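PDB 6WWD: dITP/XTP pyrophosphatase, which probably hydrolyses non-canonical purine nucleoside triphosphates such as XTP, dITP and ITP to monophosphates and diphosphate, cleansing the nucleotide pool. Local coordinates for residues Ile112-Cys125 / Val136-Ile148. Numbering follows the deposited sequence.
Sequences IPDERRGAAFVSAC and VVEGRWKGSIARI
Arg-117 and Arg-147 tie the open end of a β-hairpin in this HAM1-family fold, strands 118-128 and 134-145 running antiparallel. Arginine suits position 117 because one guanidinium can serve several carbonyls: NE reaches Ile-145 O at 2.8 Å, nearly straight (170°), NH2 bonds to Ala-146 O, and NH1 turns back to Ile-112 O at 3.0 Å. The bend at chi3 (71°) turns the group toward these acceptors, and the bonds then hold its rotation. Arg-147 NE meets Asp-114 OD1 at 3.0 Å in a salt bridge, approaching from above the carboxylate plane; the carboxylate probably eases the closeness of the two arginines. A water links the same OD1 to Ile-145 O.

Hydrogen-bonded pairs, Ala-119/Gly-143 to Cys-125/Val-137, alternate with non-hydrogen-bonded ones. On one face, Glu-138 OE1 accepts a hydrogen bond from Arg-140 NE at 2.7 Å, part of a salt bridge, while Val-122 lies alongside, its CG2 3.5 Å from Arg-140 NH1 over the guanidinium face. On the other, small Ser-123 bonds through OG to Ser-73, a predicted substrate-binding residue, and Phe-121 touches Asp-158, another. Phe-121 and Trp-141 point the same way, and Phe-161 meets both rings. The edge of the Phe-121 ring approaches the Trp-141 indole, CD2 lying 4.0 Å from CE3.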
ATOM      1  N   ILE D 112       0.144  -3.353 -21.894  1.00 31.20           N
ATOM      2  CA  ILE D 112       0.340  -2.207 -21.015  1.00 29.96           C
ATOM      3  C   ILE D 112       1.258  -1.212 -21.719  1.00 28.94           C
ATOM      4  O   ILE D 112       2.368  -1.595 -22.121  1.00 28.67           O
ATOM      5  CB  ILE D 112       0.921  -2.628 -19.662  1.00 23.91           C
ATOM      6  CG1 ILE D 112       0.034  -3.698 -19.013  1.00 26.33           C
ATOM      7  CG2 ILE D 112       1.055  -1.426 -18.757  1.00 29.05           C
ATOM      8  CD1 ILE D 112      -1.479  -3.426 -19.163  1.00 28.51           C
ATOM      9  N   PRO D 113       0.848   0.044 -21.889  1.00 32.04           N
ATOM     10  CA  PRO D 113       1.693   1.023 -22.581  1.00 33.97           C
ATOM     11  C   PRO D 113       2.942   1.365 -21.779  1.00 33.60           C
ATOM     12  O   PRO D 113       2.970   1.245 -20.555  1.00 27.65           O
ATOM     13  CB  PRO D 113       0.777   2.241 -22.731  1.00 36.19           C
ATOM     14  CG  PRO D 113      -0.252   2.077 -21.666  1.00 35.70           C
ATOM     15  CD  PRO D 113      -0.456   0.606 -21.500  1.00 32.14           C
ATOM     16  N   ASP D 114       3.980   1.817 -22.504  1.00 36.59           N
ATOM     17  CA  ASP D 114       5.309   2.014 -21.913  1.00 34.88           C
ATOM     18  C   ASP D 114       5.255   2.817 -20.628  1.00 34.49           C
ATOM     19  O   ASP D 114       5.890   2.448 -19.635  1.00 31.94           O
ATOM     20  CB  ASP D 114       6.255   2.719 -22.893  1.00 39.45           C
ATOM     21  CG  ASP D 114       6.753   1.817 -24.013  1.00 44.21           C
ATOM     22  OD1 ASP D 114       6.820   0.576 -23.851  1.00 41.45           O
ATOM     23  OD2 ASP D 114       7.128   2.371 -25.063  1.00 62.54           O
ATOM     24  N   GLU D 115       4.459   3.889 -20.614  1.00 41.14           N
ATOM     25  CA  GLU D 115       4.413   4.794 -19.472  1.00 36.76           C
ATOM     26  C   GLU D 115       3.990   4.100 -18.192  1.00 35.82           C
ATOM     27  O   GLU D 115       4.313   4.585 -17.102  1.00 43.69           O
ATOM     28  CB  GLU D 115       3.459   5.956 -19.756  1.00 44.42           C
ATOM     29  CG  GLU D 115       3.705   6.680 -21.075  1.00 56.03           C
ATOM     30  CD  GLU D 115       3.087   5.975 -22.274  1.00 59.27           C
ATOM     31  OE1 GLU D 115       3.818   5.733 -23.260  1.00 62.96           O
ATOM     32  OE2 GLU D 115       1.873   5.665 -22.231  1.00 56.06           O
ATOM     33  N   ARG D 116       3.290   2.973 -18.293  1.00 31.91           N
ATOM     34  CA  ARG D 116       2.784   2.262 -17.127  1.00 28.05           C
ATOM     35  C   ARG D 116       3.519   0.950 -16.893  1.00 22.58           C
ATOM     36  O   ARG D 116       3.081   0.128 -16.080  1.00 18.54           O
ATOM     37  CB  ARG D 116       1.282   2.043 -17.290  1.00 34.73           C
ATOM     38  CG  ARG D 116       0.552   3.375 -17.526  1.00 33.02           C
ATOM     39  CD  ARG D 116      -0.858   3.206 -18.072  1.00 34.50           C
ATOM     40  NE  ARG D 116      -1.639   2.219 -17.335  1.00 34.76           N
ATOM     41  CZ  ARG D 116      -2.756   1.657 -17.793  1.00 38.32           C
ATOM     42  NH1 ARG D 116      -3.240   1.995 -18.990  1.00 32.50           N
ATOM     43  NH2 ARG D 116      -3.393   0.754 -17.050  1.00 34.04           N
ATOM     44  N   ARG D 117       4.643   0.744 -17.571  1.00 20.08           N
ATOM     45  CA  ARG D 117       5.421  -0.469 -17.410  1.00 20.17           C
ATOM     46  C   ARG D 117       6.509  -0.342 -16.346  1.00 15.85           C
ATOM     47  O   ARG D 117       7.466  -1.112 -16.375  1.00 14.98           O
ATOM     48  CB  ARG D 117       6.021  -0.880 -18.760  1.00 20.63           C
ATOM     49  CG  ARG D 117       4.981  -1.116 -19.862  1.00 23.53           C
ATOM     50  CD  ARG D 117       5.620  -1.557 -21.178  1.00 27.28           C
ATOM     51  NE  ARG D 117       6.123  -2.930 -21.061  1.00 18.98           N
ATOM     52  CZ  ARG D 117       5.387  -4.027 -21.209  1.00 24.50           C
ATOM     53  NH1 ARG D 117       4.091  -3.948 -21.509  1.00 23.27           N
ATOM     54  NH2 ARG D 117       5.955  -5.209 -21.061  1.00 19.51           N
ATOM     55  N   GLY D 118       6.374   0.604 -15.412  1.00 15.71           N
ATOM     56  CA  GLY D 118       7.421   0.829 -14.424  1.00 14.73           C
ATOM     57  C   GLY D 118       7.658  -0.373 -13.523  1.00 13.00           C
ATOM     58  O   GLY D 118       6.742  -1.128 -13.191  1.00 13.22           O
ATOM     59  N   ALA D 119       8.914  -0.521 -13.093  1.00 14.62           N
ATOM     60  CA  ALA D 119       9.343  -1.635 -12.256  1.00 14.01           C
ATOM     61  C   ALA D 119      10.659  -1.276 -11.571  1.00 13.59           C
ATOM     62  O   ALA D 119      11.312  -0.298 -11.924  1.00 14.70           O
ATOM     63  CB  ALA D 119       9.508  -2.918 -13.082  1.00 10.26           C
ATOM     64  N   ALA D 120      11.081  -2.133 -10.638  1.00  9.63           N
ATOM     65  CA  ALA D 120      12.366  -1.989  -9.961  1.00 10.80           C
ATOM     66  C   ALA D 120      12.907  -3.357  -9.556  1.00 12.36           C
ATOM     67  O   ALA D 120      12.146  -4.230  -9.129  1.00 12.71           O
ATOM     68  CB  ALA D 120      12.245  -1.104  -8.715  1.00 10.01           C
ATOM     69  N   PHE D 121      14.222  -3.539  -9.685  1.00 10.46           N
ATOM     70  CA  PHE D 121      14.891  -4.611  -8.964  1.00 14.02           C
ATOM     71  C   PHE D 121      15.107  -4.143  -7.528  1.00 16.48           C
ATOM     72  O   PHE D 121      15.567  -3.023  -7.296  1.00 17.87           O
ATOM     73  CB  PHE D 121      16.223  -4.968  -9.615  1.00 12.83           C
ATOM     74  CG  PHE D 121      16.123  -5.981 -10.736  1.00 15.18           C
ATOM     75  CD1 PHE D 121      15.384  -7.143 -10.594  1.00 16.74           C
ATOM     76  CD2 PHE D 121      16.826  -5.782 -11.923  1.00 17.42           C
ATOM     77  CE1 PHE D 121      15.329  -8.080 -11.639  1.00 18.83           C
ATOM     78  CE2 PHE D 121      16.769  -6.703 -12.977  1.00 19.36           C
ATOM     79  CZ  PHE D 121      16.027  -7.851 -12.834  1.00 21.36           C
ATOM     80  N   VAL D 122      14.740  -4.979  -6.567  1.00 15.71           N
ATOM     81  CA  VAL D 122      14.785  -4.628  -5.152  1.00 11.82           C
ATOM     82  C   VAL D 122      15.631  -5.655  -4.433  1.00 14.83           C
ATOM     83  O   VAL D 122      15.516  -6.858  -4.686  1.00 12.58           O
ATOM     84  CB  VAL D 122      13.384  -4.579  -4.508  1.00 14.04           C
ATOM     85  CG1 VAL D 122      13.491  -4.151  -3.052  1.00 13.11           C
ATOM     86  CG2 VAL D 122      12.466  -3.659  -5.269  1.00 11.85           C
ATOM     87  N   SER D 123      16.447  -5.189  -3.499  1.00 13.77           N
ATOM     88  CA  SER D 123      17.256  -6.075  -2.684  1.00 14.94           C
ATOM     89  C   SER D 123      17.184  -5.572  -1.246  1.00 21.70           C
ATOM     90  O   SER D 123      17.469  -4.397  -0.984  1.00 16.71           O
ATOM     91  CB  SER D 123      18.686  -6.111  -3.206  1.00 19.96           C
ATOM     92  OG  SER D 123      19.483  -6.949  -2.429  1.00 33.68           O
ATOM     93  N   ALA D 124      16.710  -6.423  -0.339  1.00 12.07           N
ATOM     94  CA  ALA D 124      16.574  -6.074   1.069  1.00 14.11           C
ATOM     95  C   ALA D 124      17.466  -6.953   1.935  1.00 17.23           C
ATOM     96  O   ALA D 124      17.655  -8.142   1.652  1.00 12.68           O
ATOM     97  CB  ALA D 124      15.120  -6.189   1.537  1.00 12.58           C
ATOM     98  N   CYS D 125      17.989  -6.356   3.003  1.00 13.48           N
ATOM     99  CA  CYS D 125      18.869  -6.998   3.975  1.00 13.72           C
ATOM    100  C   CYS D 125      18.378  -6.641   5.362  1.00 18.58           C
ATOM    101  O   CYS D 125      18.167  -5.456   5.655  1.00 15.21           O
ATOM    102  CB  CYS D 125      20.320  -6.531   3.825  1.00 19.23           C
ATOM    103  SG  CYS D 125      21.259  -7.360   2.539  1.00 30.89           S
ATOM    104  N   VAL D 136      16.273  -3.038   9.025  1.00 17.12           N
ATOM    105  CA  VAL D 136      16.155  -3.541   7.668  1.00 14.49           C
ATOM    106  C   VAL D 136      16.501  -2.423   6.701  1.00 19.02           C
ATOM    107  O   VAL D 136      16.228  -1.243   6.962  1.00 13.48           O
ATOM    108  CB  VAL D 136      14.755  -4.133   7.399  1.00 13.99           C
ATOM    109  CG1 VAL D 136      13.662  -3.096   7.554  1.00 15.13           C
ATOM    110  CG2 VAL D 136      14.729  -4.784   6.020  1.00 15.61           C
ATOM    111  N   VAL D 137      17.197  -2.785   5.629  1.00 18.60           N
ATOM    112  CA  VAL D 137      17.582  -1.854   4.577  0.51 18.90           C
ATOM    113  C   VAL D 137      17.138  -2.447   3.246  1.00 17.86           C
ATOM    114  O   VAL D 137      17.118  -3.667   3.073  1.00 14.86           O
ATOM    115  CB  VAL D 137      19.109  -1.581   4.588  0.51 20.89           C
ATOM    116  CG1 VAL D 137      19.522  -0.613   3.476  0.51 22.06           C
ATOM    117  CG2 VAL D 137      19.550  -1.051   5.935  0.51 21.12           C
ATOM    118  N   GLU D 138      16.775  -1.581   2.300  1.00 14.54           N
ATOM    119  CA  GLU D 138      16.521  -2.061   0.948  1.00 17.40           C
ATOM    120  C   GLU D 138      17.111  -1.082  -0.055  1.00 19.81           C
ATOM    121  O   GLU D 138      17.314   0.103   0.245  1.00 16.68           O
ATOM    122  CB  GLU D 138      15.025  -2.279   0.669  1.00 13.04           C
ATOM    123  CG  GLU D 138      14.291  -1.034   0.225  1.00 15.14           C
ATOM    124  CD  GLU D 138      12.851  -1.319  -0.176  1.00 19.56           C
ATOM    125  OE1 GLU D 138      12.119  -0.341  -0.484  1.00 15.92           O
ATOM    126  OE2 GLU D 138      12.456  -2.516  -0.171  1.00 13.60           O
ATOM    127  N   GLY D 139      17.442  -1.614  -1.223  1.00 16.05           N
ATOM    128  CA  GLY D 139      17.811  -0.811  -2.375  1.00 12.72           C
ATOM    129  C   GLY D 139      16.883  -1.126  -3.531  1.00 14.86           C
ATOM    130  O   GLY D 139      16.495  -2.281  -3.722  1.00 13.18           O
ATOM    131  N   ARG D 140      16.539  -0.095  -4.306  1.00 14.50           N
ATOM    132  CA  ARG D 140      15.676  -0.220  -5.483  1.00 15.26           C
ATOM    133  C   ARG D 140      16.366   0.400  -6.684  1.00 14.53           C
ATOM    134  O   ARG D 140      16.749   1.573  -6.636  1.00 12.68           O
ATOM    135  CB  ARG D 140      14.326   0.483  -5.288  1.00 12.04           C
ATOM    136  CG  ARG D 140      13.511  -0.137  -4.214  1.00 20.52           C
ATOM    137  CD  ARG D 140      12.050   0.342  -4.188  1.00 19.24           C
ATOM    138  NE  ARG D 140      11.407  -0.412  -3.126  1.00 18.40           N
ATOM    139  CZ  ARG D 140      10.401  -1.255  -3.290  1.00 18.51           C
ATOM    140  NH1 ARG D 140       9.840  -1.428  -4.492  1.00 14.79           N
ATOM    141  NH2 ARG D 140       9.936  -1.897  -2.225  1.00 21.70           N
ATOM    142  N   TRP D 141      16.506  -0.376  -7.749  1.00 13.77           N
ATOM    143  CA  TRP D 141      17.054   0.091  -9.025  1.00 17.56           C
ATOM    144  C   TRP D 141      15.880   0.328  -9.964  1.00 16.29           C
ATOM    145  O   TRP D 141      15.259  -0.628 -10.428  1.00 14.88           O
ATOM    146  CB  TRP D 141      18.012  -0.957  -9.585  1.00 16.47           C
ATOM    147  CG  TRP D 141      18.825  -0.586 -10.822  1.00 14.59           C
ATOM    148  CD1 TRP D 141      19.106   0.654 -11.287  1.00 17.16           C
ATOM    149  CD2 TRP D 141      19.475  -1.508 -11.717  1.00 13.60           C
ATOM    150  NE1 TRP D 141      19.877   0.571 -12.432  1.00 17.91           N
ATOM    151  CE2 TRP D 141      20.121  -0.749 -12.707  1.00 16.25           C
ATOM    152  CE3 TRP D 141      19.545  -2.905 -11.785  1.00 17.22           C
ATOM    153  CZ2 TRP D 141      20.849  -1.337 -13.748  1.00 15.28           C
ATOM    154  CZ3 TRP D 141      20.278  -3.493 -12.826  1.00 18.51           C
ATOM    155  CH2 TRP D 141      20.913  -2.709 -13.786  1.00 16.34           C
ATOM    156  N   LYS D 142      15.572   1.592 -10.247  1.00 14.56           N
ATOM    157  CA  LYS D 142      14.337   1.904 -10.959  1.00 14.64           C
ATOM    158  C   LYS D 142      14.485   1.636 -12.453  1.00 18.60           C
ATOM    159  O   LYS D 142      15.539   1.888 -13.052  1.00 15.37           O
ATOM    160  CB  LYS D 142      13.926   3.361 -10.723  1.00 18.51           C
ATOM    161  CG  LYS D 142      13.730   3.714  -9.238  1.00 18.64           C
ATOM    162  CD  LYS D 142      12.626   2.836  -8.641  1.00 20.63           C
ATOM    163  CE  LYS D 142      11.732   3.590  -7.664  1.00 24.36           C
ATOM    164  NZ  LYS D 142      10.428   3.919  -8.295  1.00 24.80           N
ATOM    165  N   GLY D 143      13.409   1.133 -13.053  1.00 16.29           N
ATOM    166  CA  GLY D 143      13.371   0.911 -14.483  1.00 16.38           C
ATOM    167  C   GLY D 143      11.972   0.617 -14.979  1.00 16.31           C
ATOM    168  O   GLY D 143      10.990   1.196 -14.493  1.00 16.30           O
ATOM    169  N   SER D 144      11.872  -0.248 -15.980  1.00 13.79           N
ATOM    170  CA  SER D 144      10.585  -0.641 -16.536  1.00 17.16           C
ATOM    171  C   SER D 144      10.754  -1.992 -17.224  1.00 17.15           C
ATOM    172  O   SER D 144      11.873  -2.482 -17.414  1.00 15.14           O
ATOM    173  CB  SER D 144      10.040   0.425 -17.503  1.00 18.22           C
ATOM    174  OG  SER D 144      10.946   0.645 -18.562  1.00 14.44           O
ATOM    175  N   ILE D 145       9.635  -2.589 -17.599  1.00 13.91           N
ATOM    176  CA  ILE D 145       9.659  -3.900 -18.235  1.00 15.50           C
ATOM    177  C   ILE D 145       9.658  -3.726 -19.749  1.00 16.02           C
ATOM    178  O   ILE D 145       8.806  -3.025 -20.305  1.00 16.61           O
ATOM    179  CB  ILE D 145       8.471  -4.761 -17.775  1.00 14.82           C
ATOM    180  CG1 ILE D 145       8.453  -4.875 -16.240  1.00 13.75           C
ATOM    181  CG2 ILE D 145       8.511  -6.135 -18.460  1.00 13.85           C
ATOM    182  CD1 ILE D 145       9.763  -5.363 -15.627  1.00 11.25           C
ATOM    183  N   ALA D 146      10.605  -4.381 -20.420  1.00 15.29           N
ATOM    184  CA  ALA D 146      10.635  -4.376 -21.873  1.00 19.22           C
ATOM    185  C   ALA D 146       9.430  -5.118 -22.452  1.00 20.44           C
ATOM    186  O   ALA D 146       8.725  -5.874 -21.776  1.00 17.30           O
ATOM    187  CB  ALA D 146      11.927  -5.022 -22.390  1.00 20.07           C
ATOM    188  N   ARG D 147       9.227  -4.926 -23.750  1.00 23.41           N
ATOM    189  CA  ARG D 147       8.187  -5.639 -24.470  1.00 24.51           C
ATOM    190  C   ARG D 147       8.693  -6.933 -25.073  1.00 25.11           C
ATOM    191  O   ARG D 147       7.904  -7.858 -25.275  1.00 26.26           O
ATOM    192  CB  ARG D 147       7.612  -4.750 -25.570  1.00 23.71           C
ATOM    193  CG  ARG D 147       6.994  -3.523 -24.991  1.00 27.58           C
ATOM    194  CD  ARG D 147       6.087  -2.834 -25.969  1.00 35.50           C
ATOM    195  NE  ARG D 147       5.503  -1.656 -25.339  1.00 42.89           N
ATOM    196  CZ  ARG D 147       4.293  -1.622 -24.794  1.00 38.43           C
ATOM    197  NH1 ARG D 147       3.514  -2.697 -24.813  1.00 36.15           N
ATOM    198  NH2 ARG D 147       3.859  -0.505 -24.239  1.00 41.54           N
ATOM    199  N   ILE D 148       9.982  -7.002 -25.400  1.00 28.35           N
ATOM    200  CA  ILE D 148      10.609  -8.247 -25.851  1.00 23.58           C
ATOM    201  C   ILE D 148      11.981  -8.371 -25.213  1.00 22.77           C
ATOM    202  O   ILE D 148      12.698  -7.380 -25.030  1.00 24.69           O
ATOM    203  CB  ILE D 148      10.728  -8.310 -27.396  1.00 31.29           C
ATOM    204  CG1 ILE D 148      11.563  -7.152 -27.929  1.00 28.02           C
ATOM    205  CG2 ILE D 148       9.354  -8.326 -28.055  1.00 34.87           C
ATOM    206  CD1 ILE D 148      11.806  -7.216 -29.385  1.00 37.66           C
TER
HETATM  207  O   HOH W   1       9.066  -0.887 -22.166  1.00 26.84           O
HETATM  208  O   HOH W   2       9.328   1.756 -10.382  1.00 29.55           O